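Local coordinates for protein malate dehydrogenase (Naegleria fowleri, PDB 6UM4) that probably catalyses the reversible, nicotinamide-cofactor-dependent interconversion of malate and oxaloacetate, as a member of the lactate/malate dehydrogenase family, at residues 208-213 / 236-241; 216-221 / 242-247. One frame throughout, in Å; residues are numbered along the deposited sequence. Where two conformers were deposited one is given.

Interaction 1 (208-213 / 236-241); sequences ALNKQA and NAPDIP
Asn210, in the last turns of helix 191-212, clamps a type I beta turn, Ala237 to Ile240, in the loop that leads from helix 226-235 to strand 245-247 of the Rossmann-type NAD-binding domain. Two hydrogen bonds join its amide to one residue, Asp239, which gives a backbone N-H and takes a side-chain one. The N of Asp239 donates to Asn210 OD1 at 2.8 Å, 15° out of the carbonyl plane and bent at the hydrogen. Asn210 ND2 in turn donates to Asp239 OD2 at 3.0 Å along a nearly straight path (172°). That acceptor lies almost in the amide plane and offers its anti lone pair, the one away from the other carboxylate oxygen. Amide and carboxylate planes are nearly coplanar, although the two side chains cross at about a right angle. Chi1 of -160° sets Asn210 CG anti to the backbone N, and bonds from both ends of the amide then fix its rotation. Inside the turn, the N of Ile240 bonds back to the O of Ala237 at 3.0 Å. Apolar contacts complete the join. Asn210 CB packs on Ala237 CB at 3.9 Å, and the CD1 tip of Ile240 reaches Leu209 CB at 4.1 Å. Leu209 also touches Phe171 of helix 167-171, while Asn236 turns its amide away to the backbone oxygens of Ile232 and Leu417. Pro238 CD lies 3.7 Å from Asn210 OD1.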
# COMPACT_ATOMS: atom_id res chain seq x y z
N ALA A 208 27.47 -1.22 -10.35
CA ALA A 208 27.27 -0.09 -9.44
C ALA A 208 27.08 -0.58 -8.01
O ALA A 208 27.63 0.01 -7.07
CB ALA A 208 26.07 0.74 -9.89
N LEU A 209 26.30 -1.66 -7.84
CA LEU A 209 26.08 -2.24 -6.52
C LEU A 209 27.41 -2.65 -5.90
O LEU A 209 27.69 -2.33 -4.74
CB LEU A 209 25.14 -3.45 -6.61
CG LEU A 209 23.61 -3.27 -6.51
CD1 LEU A 209 22.85 -4.49 -7.08
CD2 LEU A 209 23.15 -3.00 -5.08
N ASN A 210 28.24 -3.36 -6.67
CA ASN A 210 29.49 -3.85 -6.13
C ASN A 210 30.35 -2.70 -5.67
O ASN A 210 30.98 -2.77 -4.60
CB ASN A 210 30.23 -4.70 -7.18
CG ASN A 210 31.26 -5.60 -6.55
OD1 ASN A 210 30.92 -6.66 -6.03
ND2 ASN A 210 32.53 -5.19 -6.60
N LYS A 211 30.35 -1.61 -6.43
CA LYS A 211 31.18 -0.45 -6.12
C LYS A 211 30.63 0.39 -4.97
O LYS A 211 31.39 0.79 -4.08
CB LYS A 211 31.33 0.41 -7.37
CG LYS A 211 31.96 1.74 -7.15
CD LYS A 211 31.84 2.57 -8.41
CE LYS A 211 32.38 3.98 -8.17
NZ LYS A 211 31.83 4.91 -9.19
N GLN A 212 29.32 0.63 -4.94
CA GLN A 212 28.72 1.69 -4.13
C GLN A 212 28.00 1.23 -2.88
O GLN A 212 28.01 1.97 -1.88
CB GLN A 212 27.73 2.49 -4.98
CG GLN A 212 28.35 3.19 -6.18
CD GLN A 212 29.18 4.39 -5.75
OE1 GLN A 212 30.35 4.27 -5.42
NE2 GLN A 212 28.55 5.57 -5.71
N ALA A 213 27.37 0.05 -2.90
CA ALA A 213 26.51 -0.41 -1.81
C ALA A 213 27.35 -0.88 -0.63
O ALA A 213 28.55 -1.11 -0.74
CB ALA A 213 25.59 -1.53 -2.30
N ASN A 236 28.34 -9.85 -12.16
CA ASN A 236 29.03 -8.58 -12.30
C ASN A 236 29.21 -7.88 -10.97
O ASN A 236 29.47 -6.67 -10.93
CB ASN A 236 28.26 -7.69 -13.28
CG ASN A 236 28.33 -8.22 -14.70
OD1 ASN A 236 29.31 -7.99 -15.41
ND2 ASN A 236 27.31 -8.98 -15.10
N ALA A 237 29.09 -8.62 -9.87
CA ALA A 237 29.28 -8.08 -8.53
C ALA A 237 30.11 -9.06 -7.73
O ALA A 237 29.63 -9.69 -6.79
CB ALA A 237 27.94 -7.81 -7.85
N PRO A 238 31.40 -9.20 -8.08
CA PRO A 238 32.21 -10.30 -7.51
C PRO A 238 32.43 -10.21 -6.00
O PRO A 238 32.77 -11.22 -5.39
CB PRO A 238 33.54 -10.19 -8.28
CG PRO A 238 33.60 -8.78 -8.76
CD PRO A 238 32.16 -8.40 -9.06
N ASP A 239 32.27 -9.03 -5.40
CA ASP A 239 32.46 -8.91 -3.96
C ASP A 239 31.16 -9.04 -3.17
O ASP A 239 31.18 -8.95 -1.93
CB ASP A 239 33.15 -7.58 -3.64
CG ASP A 239 34.52 -7.51 -4.26
OD1 ASP A 239 35.40 -8.31 -3.87
OD2 ASP A 239 34.71 -6.68 -5.18
N ILE A 240 30.04 -9.26 -3.83
CA ILE A 240 28.78 -9.53 -3.15
C ILE A 240 28.57 -11.04 -3.11
O ILE A 240 28.57 -11.69 -4.17
CB ILE A 240 27.61 -8.83 -3.84
CG1 ILE A 240 27.75 -7.30 -3.67
CG2 ILE A 240 26.30 -9.39 -3.31
CD1 ILE A 240 26.60 -6.48 -4.28
N PRO A 241 28.42 -11.64 -1.93
CA PRO A 241 28.08 -13.05 -1.84
C PRO A 241 26.85 -13.36 -2.67
O PRO A 241 25.82 -12.66 -2.57
CB PRO A 241 27.82 -13.26 -0.34
CG PRO A 241 28.59 -12.15 0.32
CD PRO A 241 28.50 -11.00 -0.61

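Interaction 2 (216-221 / 242-247); sequences DVLVLI and PENITA
Val219 and Ile245 stand side by side on neighbouring parallel strands, pointing the same way, with Val219 CB 3.9 Å from Ile245 CG1. On the same face Ile221 crosses Ile245 obliquely: its CD1 end meets the CG2 branch of Ile245 at 3.5 Å, a closeness that is doubtful because Ile221 adopts two conformers. Ala247 follows beside Ile221, and helix 226-235 packs against this face through Ser234, Asn229 and Ala226. The other face carries Leu220 and Thr246. Leu220 sends CD1 to within 4.0 Å of Thr246 OG1. Chi1 of 60° sets this OG1 between the backbone N and the carbonyl carbon, where it lies beside Leu220 CD1 and is hydrogen-bonded to His342 NE2 of helix 332-348. Where the strand begins, Leu218 CD2 meets the amide of Asn244, 3.4 Å from OD1, while Asn244 ND2 turns to a water at 2.6 Å. This water donates to the O of Val217, bridging the two segments just before the ladder starts. Three backbone bonds then zip the strands together: Val219 N to Asn244 O, Thr246 N to Val219 O at 2.9 Å, and Ile221 N to Thr246 O. CA-H...O contacts such as Ile245 CA to Val219 O at 3.3 Å fill in between. The strand axes diverge by 21°. Strand 245-247 is thereby added as the last strand of the six-stranded parallel sheet, closing a beta-alpha-beta crossover of the Rossmann fold.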
# COMPACT_ATOMS: atom_id res chain seq x y z
N ASP A 216 27.22 -5.81 3.09
CA ASP A 216 26.21 -6.80 3.45
C ASP A 216 24.89 -6.56 2.72
O ASP A 216 23.85 -7.04 3.19
CB ASP A 216 25.95 -6.78 4.96
CG ASP A 216 27.16 -7.22 5.77
OD1 ASP A 216 28.00 -7.98 5.24
OD2 ASP A 216 27.25 -6.82 6.95
N VAL A 217 24.91 -5.81 1.62
CA VAL A 217 23.68 -5.42 0.95
C VAL A 217 22.89 -6.66 0.52
O VAL A 217 23.47 -7.67 0.08
CB VAL A 217 23.98 -4.49 -0.24
CG1 VAL A 217 24.91 -5.19 -1.23
CG2 VAL A 217 22.68 -4.06 -0.94
N LEU A 218 21.58 -6.61 0.69
CA LEU A 218 20.68 -7.63 0.16
C LEU A 218 19.96 -7.03 -1.04
O LEU A 218 19.45 -5.91 -0.95
CB LEU A 218 19.68 -8.13 1.21
CG LEU A 218 20.31 -8.66 2.51
CD1 LEU A 218 19.23 -9.10 3.49
CD2 LEU A 218 21.31 -9.83 2.23
N VAL A 219 19.96 -7.77 -2.15
CA VAL A 219 19.43 -7.30 -3.43
C VAL A 219 18.29 -8.22 -3.85
O VAL A 219 18.49 -9.43 -3.99
CB VAL A 219 20.51 -7.26 -4.52
CG1 VAL A 219 19.94 -6.69 -5.79
CG2 VAL A 219 21.73 -6.47 -4.08
N LEU A 220 17.12 -7.63 -4.10
CA LEU A 220 15.96 -8.37 -4.59
C LEU A 220 15.68 -7.92 -6.01
O LEU A 220 15.52 -6.72 -6.27
CB LEU A 220 14.74 -8.13 -3.69
CG LEU A 220 13.42 -8.67 -4.25
CD1 LEU A 220 13.52 -10.19 -4.47
CD2 LEU A 220 12.26 -8.32 -3.35
N ILE A 221 15.64 -8.86 -6.94
CA ILE A 221 15.32 -8.58 -8.34
C ILE A 221 13.86 -8.92 -8.58
O ILE A 221 13.44 -10.06 -8.36
CB ILE A 221 16.22 -9.35 -9.31
CG1 ILE A 221 17.60 -8.70 -9.47
CG2 ILE A 221 15.56 -9.43 -10.68
CD1 ILE A 221 18.56 -8.93 -8.32
N PRO A 242 26.93 -14.37 -3.54
CA PRO A 242 25.81 -14.64 -4.45
C PRO A 242 24.49 -14.85 -3.73
O PRO A 242 23.45 -14.50 -4.28
CB PRO A 242 26.28 -15.89 -5.19
CG PRO A 242 27.84 -15.71 -5.22
CD PRO A 242 28.13 -15.17 -3.86
N GLU A 243 24.51 -15.39 -2.51
CA GLU A 243 23.28 -15.61 -1.76
C GLU A 243 22.60 -14.31 -1.33
O GLU A 243 21.43 -14.34 -0.91
CB GLU A 243 23.56 -16.47 -0.53
CG GLU A 243 23.54 -17.96 -0.82
CD GLU A 243 24.77 -18.42 -1.58
OE1 GLU A 243 25.75 -17.64 -1.67
OE2 GLU A 243 24.73 -19.57 -2.10
N ASN A 244 23.31 -13.19 -1.35
CA ASN A 244 22.71 -11.90 -1.00
C ASN A 244 21.96 -11.25 -2.16
O ASN A 244 21.45 -10.14 -1.99
CB ASN A 244 23.80 -10.94 -0.47
CG ASN A 244 24.30 -11.34 0.90
OD1 ASN A 244 23.71 -12.20 1.55
ND2 ASN A 244 25.38 -10.74 1.34
N ILE A 245 21.91 -11.89 -3.33
CA ILE A 245 21.15 -11.40 -4.48
C ILE A 245 20.16 -12.48 -4.87
O ILE A 245 20.57 -13.57 -5.30
CB ILE A 245 22.07 -11.07 -5.66
CG1 ILE A 245 23.16 -10.08 -5.25
CG2 ILE A 245 21.26 -10.58 -6.85
CD1 ILE A 245 24.10 -9.72 -6.38
N THR A 246 18.86 -12.19 -4.74
CA THR A 246 17.85 -13.17 -5.11
C THR A 246 16.85 -12.57 -6.10
O THR A 246 16.77 -11.35 -6.27
CB THR A 246 17.10 -13.70 -3.89
OG1 THR A 246 16.46 -12.61 -3.21
CG2 THR A 246 18.07 -14.37 -2.93
N ALA A 247 16.08 -13.44 -6.73
CA ALA A 247 15.01 -13.03 -7.61
C ALA A 247 13.67 -13.43 -6.98
O ALA A 247 13.61 -14.38 -6.19
CB ALA A 247 15.19 -13.67 -9.00
O HOH W 1 26.09 -8.43 0.34

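How the interactions relate
From the N terminus, helix 191-212 ends in 208-213 and is followed by strand 218-221, then helix 226-235, the turn in 236-241 and strand 245-247. Interaction 1 closes a loop from the end of helix 191-212 to the turn; interaction 2 closes one from strand to strand. Their segments alternate, so the loops cross rather than nest. The contacts also touch: Ile240 CD1 meets Val217 CG1 at 3.7 Å, Ile240 CG2 meets Ile245 CG1, and Leu209 CD1 meets Val219 CG2 at 3.8 Å. Together they tie helix 191-212 and the turn to the edge of the NAD-binding domain's parallel sheet.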